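Local coordinates for protein isoprenyl transferase (Helicobacter pylori, PDB 2D2R) that probably condenses isopentenyl diphosphate with allylic pyrophosphates to build undecaprenyl pyrophosphate, a magnesium-dependent reaction carried out by a homodimeric enzyme, at residues A[46-51]-A[137-142]; A[174-177]-A[181-184]; A[188-193]-A[227-232]. All coordinates share one frame; numbering follows the deposited sequence.

Contact 1: residues A[46-51]-A[137-142]; sequences KTLKDI and QVLALN
Leu48 reaches from helix 37-56 to two side chains of strand 136-140, Gln137 and Leu139. The tight part is at the Gln137 amide. Leu48 CD2 lies 3.3 Å from Gln137 NE2, with the two side chains crossing at about a right angle. This is packing and not a bond. The polar partner of the amide is on another helix: Gln137 OE1 is hydrogen-bonded to the hydroxyl of Tyr98. CG of Gln137, anti to the backbone N (chi1 -178°), carries the chain on to the helix, and a bend at chi2 brings NE2 to Leu48. The other methyl of Leu48 meets the strand more loosely, with CD1 4.3 Å from Leu139 CD2. Here a helix is laid on the parallel sheet of the cis-prenyltransferase fold. Leu48 also touches Leu65 of strand 62-66 and Tyr90 of helix 80-100. In this family the growing chain runs through an apolar tunnel between such helices and the sheet, so Leu48 probably lies at or near its wall. The three touching residues are all buried. Away from this packing the helix is open to solvent: Lys46 and Asp50 are exposed, and Lys46 NZ makes a long, weak ion pair with Glu94.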
# COMPACT_ATOMS: atom_id res chain seq x y z
N LYS A 46 -7.10 24.17 -9.32
CA LYS A 46 -7.97 24.18 -10.51
C LYS A 46 -7.97 22.79 -11.15
O LYS A 46 -9.01 22.31 -11.66
CB LYS A 46 -7.51 25.25 -11.53
CG LYS A 46 -7.56 26.69 -10.99
CD LYS A 46 -8.80 26.94 -10.19
CE LYS A 46 -8.47 27.79 -8.95
NZ LYS A 46 -9.63 27.89 -8.01
N THR A 47 -6.80 22.14 -11.13
CA THR A 47 -6.72 20.79 -11.67
C THR A 47 -7.66 19.90 -10.88
O THR A 47 -8.44 19.12 -11.42
CB THR A 47 -5.35 20.21 -11.50
OG1 THR A 47 -4.39 21.14 -12.01
CG2 THR A 47 -5.22 18.90 -12.29
N LEU A 48 -7.59 20.00 -9.58
CA LEU A 48 -8.46 19.19 -8.78
C LEU A 48 -9.91 19.40 -9.31
O LEU A 48 -10.62 18.45 -9.62
CB LEU A 48 -8.33 19.61 -7.32
CG LEU A 48 -9.00 18.73 -6.27
CD1 LEU A 48 -8.41 19.05 -4.92
CD2 LEU A 48 -10.47 18.95 -6.25
N LYS A 49 -10.31 20.67 -9.47
CA LYS A 49 -11.67 20.94 -9.92
C LYS A 49 -11.95 20.29 -11.26
O LYS A 49 -12.96 19.57 -11.43
CB LYS A 49 -11.94 22.45 -9.98
CG LYS A 49 -13.40 22.79 -10.32
CD LYS A 49 -13.78 24.20 -9.85
CE LYS A 49 -12.89 25.30 -10.48
NZ LYS A 49 -12.94 25.31 -12.00
N ASP A 50 -11.03 20.50 -12.20
CA ASP A 50 -11.19 19.94 -13.52
C ASP A 50 -11.21 18.44 -13.53
O ASP A 50 -12.07 17.82 -14.18
CB ASP A 50 -10.07 20.43 -14.41
CG ASP A 50 -10.33 21.83 -14.92
OD1 ASP A 50 -11.16 22.55 -14.33
OD2 ASP A 50 -9.68 22.21 -15.91
N ILE A 51 -10.25 17.86 -12.81
CA ILE A 51 -10.21 16.42 -12.76
C ILE A 51 -11.48 15.89 -12.16
O ILE A 51 -12.08 14.97 -12.69
CB ILE A 51 -9.02 15.88 -11.96
CG1 ILE A 51 -7.71 16.26 -12.65
CG2 ILE A 51 -9.14 14.38 -11.85
CD1 ILE A 51 -7.55 15.68 -14.00
N GLN A 137 -16.79 12.54 -4.33
CA GLN A 137 -15.42 13.06 -4.31
C GLN A 137 -15.09 13.02 -2.83
O GLN A 137 -15.84 13.56 -2.01
CB GLN A 137 -15.31 14.50 -4.82
CG GLN A 137 -13.84 15.00 -4.83
CD GLN A 137 -13.67 16.47 -4.47
OE1 GLN A 137 -14.02 16.91 -3.37
NE2 GLN A 137 -13.15 17.24 -5.41
N VAL A 138 -13.98 12.36 -2.50
CA VAL A 138 -13.52 12.23 -1.15
C VAL A 138 -12.22 13.01 -1.01
O VAL A 138 -11.33 12.87 -1.86
CB VAL A 138 -13.26 10.74 -0.78
CG1 VAL A 138 -12.95 10.62 0.72
CG2 VAL A 138 -14.48 9.87 -1.19
N LEU A 139 -12.14 13.87 0.02
CA LEU A 139 -10.89 14.58 0.26
C LEU A 139 -10.28 14.06 1.55
O LEU A 139 -10.94 13.99 2.62
CB LEU A 139 -11.06 16.13 0.34
CG LEU A 139 -11.45 16.91 -0.95
CD1 LEU A 139 -11.42 18.46 -0.65
CD2 LEU A 139 -10.55 16.57 -2.09
N ALA A 140 -9.03 13.66 1.44
CA ALA A 140 -8.27 13.17 2.57
C ALA A 140 -7.68 14.40 3.24
O ALA A 140 -6.83 15.05 2.67
CB ALA A 140 -7.14 12.25 2.08
N LEU A 141 -8.14 14.69 4.45
CA LEU A 141 -7.71 15.85 5.20
C LEU A 141 -7.11 15.48 6.53
O LEU A 141 -7.75 14.85 7.36
CB LEU A 141 -8.92 16.78 5.41
CG LEU A 141 -9.56 17.22 4.10
CD1 LEU A 141 -10.98 17.82 4.40
CD2 LEU A 141 -8.68 18.30 3.41
N ASN A 142 -5.87 15.90 6.75
CA ASN A 142 -5.15 15.52 7.98
C ASN A 142 -5.27 13.99 8.03
O ASN A 142 -5.56 13.40 9.06
CB ASN A 142 -5.79 16.11 9.24
CG ASN A 142 -5.00 15.85 10.46
OD1 ASN A 142 -3.75 15.74 10.42
ND2 ASN A 142 -5.69 15.74 11.60

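Contact 2: residues A[174-177]-A[181-184]; sequences ISNR and RNLP
The side chain of Arg181 curls past the backbone carbonyl of Asn176, overlapping it from CB to NE. Arg181 CB is 3.5 Å from Asn176 O, and CD is closer, at 3.2 Å from the same oxygen. At NE the side chain makes a weak hydrogen bond: Arg181 NE to Asn176 O is 3.1 Å. The N-H...O angle of 129° shows that it is well bent. The oxygen sits at the edge of the guanidinium, in its plane. A bend at chi3 (-82°) turns the group so that NE faces the carbonyl. One face of the guanidinium is partly covered by the next residue, with Asn182 ND2 3.2 Å above the plane and offset toward the rim.

A second, looser approach is that of the side chains of Asn176 and Asn182. They cross at about a right angle, and their amide planes are 46° apart. The backbones are close as well, and Ser175 O lies 3.8 Å from Arg181 CA.

The contact lies away from the substrate and magnesium sites. It is a short surface loop after helix 171-175, which brings Asn176 and Arg181 back together, their CA atoms 4.7 Å apart. Arg177 N bonds to Ile174 O (2.9 Å) at the end of the helix. Arg177 starts off away from the 181-184 segment, and its guanidinium is hydrogen-bonded to Ser155 OG and Ser159 O.

Around the loop, Ile174 packs on Leu149 and Leu156 of helix 145-158 and on Phe153 of the second subunit. On the other limb, Arg181 O accepts a bond from Arg106 of strand 104-108, Pro184 O meets His18 ND1 at the start of strand 18-22, and the chain then runs on to strand 188-191.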
# COMPACT_ATOMS: atom_id res chain seq x y z
N ILE A 174 -13.39 -4.32 10.26
CA ILE A 174 -12.47 -3.19 10.18
C ILE A 174 -12.90 -2.36 9.01
O ILE A 174 -13.04 -1.14 9.12
CB ILE A 174 -11.04 -3.67 9.99
CG1 ILE A 174 -10.57 -4.35 11.27
CG2 ILE A 174 -10.11 -2.51 9.60
CD1 ILE A 174 -9.17 -5.12 11.15
N SER A 175 -13.18 -3.01 7.90
CA SER A 175 -13.57 -2.31 6.69
C SER A 175 -14.72 -1.35 6.94
O SER A 175 -14.78 -0.23 6.46
CB SER A 175 -13.96 -3.36 5.68
OG SER A 175 -14.43 -2.77 4.51
N ASN A 176 -15.63 -1.80 7.79
CA ASN A 176 -16.83 -0.99 8.04
C ASN A 176 -16.71 0.05 9.13
O ASN A 176 -17.66 0.79 9.39
CB ASN A 176 -17.97 -2.05 8.09
CG ASN A 176 -18.21 -2.62 6.66
OD1 ASN A 176 -17.80 -3.81 6.22
ND2 ASN A 176 -18.75 -1.72 5.82
N ARG A 177 -15.51 0.18 9.72
CA ARG A 177 -15.25 1.21 10.72
C ARG A 177 -14.21 2.22 10.18
O ARG A 177 -13.89 3.18 10.90
CB ARG A 177 -14.68 0.67 12.03
CG ARG A 177 -15.47 -0.34 12.82
CD ARG A 177 -16.85 0.21 13.20
NE ARG A 177 -17.65 -0.82 13.89
CZ ARG A 177 -17.76 -0.94 15.20
NH1 ARG A 177 -17.13 -0.10 16.02
NH2 ARG A 177 -18.49 -1.95 15.70
N ARG A 181 -15.76 3.58 4.95
CA ARG A 181 -16.79 2.56 4.95
C ARG A 181 -17.85 2.84 3.86
O ARG A 181 -18.19 4.01 3.57
CB ARG A 181 -17.44 2.51 6.34
CG ARG A 181 -18.17 3.77 6.73
CD ARG A 181 -18.52 3.65 8.20
NE ARG A 181 -19.72 2.84 8.43
CZ ARG A 181 -20.98 3.29 8.25
NH1 ARG A 181 -21.21 4.53 7.83
NH2 ARG A 181 -22.02 2.49 8.50
N ASN A 182 -18.33 1.78 3.22
CA ASN A 182 -19.35 1.92 2.19
C ASN A 182 -18.85 2.48 0.85
O ASN A 182 -19.62 2.59 -0.09
CB ASN A 182 -20.51 2.79 2.69
CG ASN A 182 -21.11 2.28 3.99
OD1 ASN A 182 -21.30 1.08 4.19
ND2 ASN A 182 -21.41 3.20 4.89
N LEU A 183 -17.57 2.85 0.75
CA LEU A 183 -17.10 3.30 -0.56
C LEU A 183 -16.53 2.01 -1.17
O LEU A 183 -16.21 1.07 -0.44
CB LEU A 183 -15.99 4.33 -0.43
CG LEU A 183 -16.36 5.64 0.30
CD1 LEU A 183 -15.09 6.50 0.44
CD2 LEU A 183 -17.46 6.38 -0.49
N PRO A 184 -16.43 1.93 -2.49
CA PRO A 184 -15.87 0.69 -3.03
C PRO A 184 -14.34 0.73 -2.79
O PRO A 184 -13.78 1.77 -2.46
CB PRO A 184 -16.22 0.73 -4.50
CG PRO A 184 -16.30 2.20 -4.82
CD PRO A 184 -16.76 2.91 -3.54

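Contact 3: residues A[188-193]-A[227-232]; sequences LLLRTG and ENIISD
Arg191 NH1 is held by two hydrogen bonds, to Arg197 O and Ser199 OG, while Leu188 and Leu190 of the same strand turn to the other face of the sheet and meet Ile229. Arg191 and Leu189 lie on one face of the sheet, Leu188 and Leu190 on the other. Arg191, Arg197 and Ser199 probably bind substrate, as in related enzymes, and the two bonds hold NH1 in place, consistent with that role.

The packing between strand and helix centres on one isoleucine that uses both of its branches. Ile229 CD1 lies against the fork of Leu190, 3.8 Å from CD1 and 4.1 Å from CD2. Ile229 CG2 takes the other leucine, 4.0 Å from Leu188 CD2. Each leucine crosses the isoleucine at about a right angle. With chi1 of -81°, CG1 of Ile229 lies beside its backbone N and CG2 lies anti to that N, which sends the two methyl ends to two different leucines. Leu188 and Leu190 are buried, and no hydrogen bond crosses this contact.

This is helix-on-sheet packing in the cis-prenyltransferase fold. The side chain of Leu188 is about 5 Å from that of Glu210, a probable magnesium ligand. Strand 188-191 runs parallel between strands 18-22 and 210-213, bonded to both, and helix 223-236 packs across it, with Phe212 and Phe221 filling in around Ile229 and Leu190.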
# COMPACT_ATOMS: atom_id res chain seq x y z
N LEU A 188 -7.61 1.91 -8.92
CA LEU A 188 -6.42 2.43 -9.54
C LEU A 188 -5.96 3.56 -8.64
O LEU A 188 -6.73 4.46 -8.32
CB LEU A 188 -6.79 2.91 -10.99
CG LEU A 188 -6.20 4.08 -11.78
CD1 LEU A 188 -4.75 4.32 -11.50
CD2 LEU A 188 -6.47 3.95 -13.26
N LEU A 189 -4.73 3.46 -8.15
CA LEU A 189 -4.13 4.48 -7.26
C LEU A 189 -3.05 5.15 -8.09
O LEU A 189 -2.10 4.51 -8.54
CB LEU A 189 -3.53 3.83 -5.99
CG LEU A 189 -2.73 4.81 -5.13
CD1 LEU A 189 -3.66 5.95 -4.65
CD2 LEU A 189 -2.16 4.10 -3.94
N LEU A 190 -3.23 6.43 -8.35
CA LEU A 190 -2.28 7.17 -9.17
C LEU A 190 -1.50 8.15 -8.37
O LEU A 190 -2.07 8.79 -7.50
CB LEU A 190 -3.04 7.97 -10.24
CG LEU A 190 -2.29 9.04 -11.00
CD1 LEU A 190 -1.33 8.32 -11.98
CD2 LEU A 190 -3.36 9.94 -11.81
N ARG A 191 -0.21 8.26 -8.66
CA ARG A 191 0.62 9.27 -7.98
C ARG A 191 1.35 10.10 -9.03
O ARG A 191 2.09 9.58 -9.87
CB ARG A 191 1.64 8.66 -6.99
CG ARG A 191 2.56 9.70 -6.39
CD ARG A 191 3.27 9.27 -5.13
NE ARG A 191 4.04 10.37 -4.58
CZ ARG A 191 4.47 10.42 -3.33
NH1 ARG A 191 4.19 9.38 -2.51
NH2 ARG A 191 5.07 11.53 -2.87
N THR A 192 1.11 11.43 -8.99
CA THR A 192 1.75 12.33 -9.91
C THR A 192 3.03 12.86 -9.24
O THR A 192 3.32 12.54 -8.07
CB THR A 192 0.78 13.54 -10.24
OG1 THR A 192 0.53 14.25 -9.03
CG2 THR A 192 -0.58 13.01 -10.79
N GLY A 193 3.83 13.62 -10.00
CA GLY A 193 5.04 14.20 -9.46
C GLY A 193 6.33 13.41 -9.45
O GLY A 193 7.32 13.88 -8.91
N GLU A 227 -6.91 10.52 -19.15
CA GLU A 227 -7.60 9.64 -20.10
C GLU A 227 -6.63 8.56 -20.63
O GLU A 227 -7.00 7.41 -20.85
CB GLU A 227 -8.17 10.51 -21.25
CG GLU A 227 -8.94 9.77 -22.31
CD GLU A 227 -9.73 10.72 -23.25
OE1 GLU A 227 -10.40 10.19 -24.17
OE2 GLU A 227 -9.69 11.97 -23.07
N ASN A 228 -5.39 8.97 -20.86
CA ASN A 228 -4.35 8.06 -21.34
C ASN A 228 -4.07 6.95 -20.29
O ASN A 228 -3.92 5.79 -20.64
CB ASN A 228 -3.07 8.84 -21.60
CG ASN A 228 -3.26 9.88 -22.69
OD1 ASN A 228 -3.36 9.54 -23.86
ND2 ASN A 228 -3.32 11.17 -22.30
N ILE A 229 -4.01 7.36 -19.02
CA ILE A 229 -3.79 6.45 -17.90
C ILE A 229 -4.94 5.47 -17.80
O ILE A 229 -4.74 4.23 -17.69
CB ILE A 229 -3.65 7.25 -16.56
CG1 ILE A 229 -2.23 7.82 -16.43
CG2 ILE A 229 -3.98 6.36 -15.34
CD1 ILE A 229 -2.19 9.06 -15.59
N ILE A 230 -6.16 5.99 -17.90
CA ILE A 230 -7.28 5.08 -17.80
C ILE A 230 -7.26 4.07 -18.97
O ILE A 230 -7.60 2.88 -18.82
CB ILE A 230 -8.61 5.84 -17.76
CG1 ILE A 230 -8.74 6.54 -16.40
CG2 ILE A 230 -9.75 4.92 -18.11
CD1 ILE A 230 -10.08 7.30 -16.17
N SER A 231 -6.81 4.53 -20.12
CA SER A 231 -6.75 3.64 -21.26
C SER A 231 -5.75 2.52 -20.94
O SER A 231 -6.00 1.33 -21.22
CB SER A 231 -6.29 4.42 -22.51
OG SER A 231 -6.04 3.51 -23.58
N ASP A 232 -4.61 2.89 -20.37
CA ASP A 232 -3.62 1.89 -19.99
C ASP A 232 -4.21 0.90 -18.97
O ASP A 232 -4.01 -0.32 -19.09
CB ASP A 232 -2.38 2.56 -19.43
CG ASP A 232 -1.51 3.12 -20.53
OD1 ASP A 232 -1.62 2.60 -21.66
OD2 ASP A 232 -0.70 4.05 -20.28

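The contacts follow one another along the chain: contact 1 closes before contact 2 opens, and contact 2 closes before contact 3 opens. Contacts 1 and 3 each set a helix on the same parallel sheet. Their strands, 136-140 and 188-191, are separated by strands 62-66 and 18-22. Their centres lie about 15 Å apart and their nearest atoms about 7 Å. Contact 2 is at the surface, its centre about 20 Å from that of contact 1 and about 24 Å from that of contact 3. It touches contact 1 through Val138 CG2 and Leu183 CD1, 3.8 Å apart. Its loop leads from helix 171-175, whose Ile174 touches the second subunit, on to the strand carrying Arg191.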